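Local structure of catalase (4QOP) at the interface of chains A and B. The protein catalyses the breakdown of hydrogen peroxide to water and oxygen as a haem-dependent catalase that assembles as a homotetramer. Coordinates in Å, arbitrary orientation; residue numbers count along the deposited sequence, not the author numbering. Chains: chain A/B, Catalase.

The interface of chains A and B. Residues chain A 390-392; chain B 6-7.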
loop_
_atom_site.group_PDB
_atom_site.type_symbol
_atom_site.label_atom_id
_atom_site.label_comp_id
_atom_site.label_asym_id
_atom_site.label_seq_id
_atom_site.Cartn_x
_atom_site.Cartn_y
_atom_site.Cartn_z
ATOM N N ASP A 390 -21.769 -23.717 -20.550
ATOM C CA ASP A 390 -23.054 -22.985 -20.587
ATOM C C ASP A 390 -23.492 -22.393 -19.239
ATOM O O ASP A 390 -24.242 -21.428 -19.209
ATOM C CB ASP A 390 -24.168 -23.899 -21.127
ATOM C CG ASP A 390 -24.081 -24.107 -22.637
ATOM O OD1 ASP A 390 -23.411 -23.299 -23.318
ATOM O OD2 ASP A 390 -24.653 -25.101 -23.138
ATOM N N ASP A 391 -23.045 -23.004 -18.140
ATOM C CA ASP A 391 -23.400 -22.580 -16.800
ATOM C C ASP A 391 -22.552 -21.417 -16.273
ATOM O O ASP A 391 -22.872 -20.872 -15.240
ATOM C CB ASP A 391 -23.309 -23.764 -15.809
ATOM C CG ASP A 391 -21.888 -24.382 -15.721
ATOM O OD1 ASP A 391 -21.299 -24.695 -16.755
ATOM O OD2 ASP A 391 -21.350 -24.549 -14.612
ATOM N N GLN A 392 -21.472 -21.056 -16.958
ATOM C CA GLN A 392 -20.631 -19.969 -16.505
ATOM C C GLN A 392 -21.286 -18.642 -16.920
ATOM O O GLN A 392 -22.026 -18.588 -17.896
ATOM C CB GLN A 392 -19.201 -20.109 -17.065
ATOM C CG GLN A 392 -18.438 -21.327 -16.544
ATOM C CD GLN A 392 -18.123 -21.242 -15.054
ATOM O OE1 GLN A 392 -18.547 -22.099 -14.261
ATOM N NE2 GLN A 392 -17.426 -20.195 -14.661
ATOM N N HIS B 6 -27.392 -20.986 -15.285
ATOM C CA HIS B 6 -27.335 -19.862 -16.294
ATOM C C HIS B 6 -27.335 -18.457 -15.647
ATOM O O HIS B 6 -28.310 -18.059 -15.018
ATOM C CB HIS B 6 -28.486 -19.977 -17.307
ATOM C CG HIS B 6 -28.214 -20.939 -18.428
ATOM N ND1 HIS B 6 -28.609 -20.700 -19.729
ATOM C CD2 HIS B 6 -27.568 -22.131 -18.446
ATOM C CE1 HIS B 6 -28.221 -21.704 -20.499
ATOM N NE2 HIS B 6 -27.588 -22.585 -19.746
ATOM N N LYS B 7 -26.239 -17.717 -15.809
ATOM C CA LYS B 7 -25.938 -16.539 -14.980
ATOM C C LYS B 7 -25.452 -15.394 -15.863
ATOM O O LYS B 7 -24.853 -15.632 -16.918
ATOM C CB LYS B 7 -24.836 -16.863 -13.973
ATOM C CG LYS B 7 -25.326 -17.474 -12.665
ATOM C CD LYS B 7 -24.193 -17.652 -11.655
ATOM C CE LYS B 7 -23.731 -19.083 -11.545
ATOM N NZ LYS B 7 -23.253 -19.652 -12.831
HETATM O O HOH W 1 -24.798 -18.719 -17.926
#
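B:Lys7 reaches across to the backbone of A:Asp391, its terminal amine atom NZ lying 2.7 Å from the carbonyl O of A:Asp391, within hydrogen-bonding distance though poorly aimed. NZ comes in almost straight on the end of that carbonyl, with a C-O-NZ angle of about 173°. The CE-NZ bond also points nearly at the oxygen, however, so the N-H bonds splay away from it and the attraction is probably mainly electrostatic. Bends at chi3 (-103°) and chi4 (58°) curl the lysine chain back toward chain A and bring the amine to this carbonyl. The carboxylate of A:Asp391 takes no direct part: its OD2 stays 5.5 Å from NZ of B:Lys7, where it may still favour the lysine's charge at longer range.

Beside this contact, the carbonyl O of A:Asp390 lies above the CD2-NE2 side of the B:His6 imidazole, just past the rim rather than over the ring centre, with CD2 of B:His6 at 3.5 Å. No ring N-H is directed at it. NE2 of B:His6 also packs against CB of A:Asp390 at 3.9 Å. B:His6 is poorly ordered, so this packing is probably loose.

A water ties the two backbones together. The amide N of B:Lys7 lies 2.7 Å from it in a nearly straight hydrogen bond, and the water lies 2.8 Å from the carbonyl O of A:Gln392. It also reaches the carbonyl oxygens of A:Asp390 and, more distantly, B:Lys7. The turn through A:Asp390 and A:Asp391 positions three successive carbonyls toward chain B, so recognition rests largely on backbone oxygens.

The patch joins the start of the ordered N-terminal arm of chain B to a loop of chain A between the 3-10 helix 356-358 and the strand 411-412. Such exchange of N-terminal arms between subunits is typical of tetrameric catalases. With its two-fold twin, this small contact probably helps hold the arms in place and stabilise the tetramer.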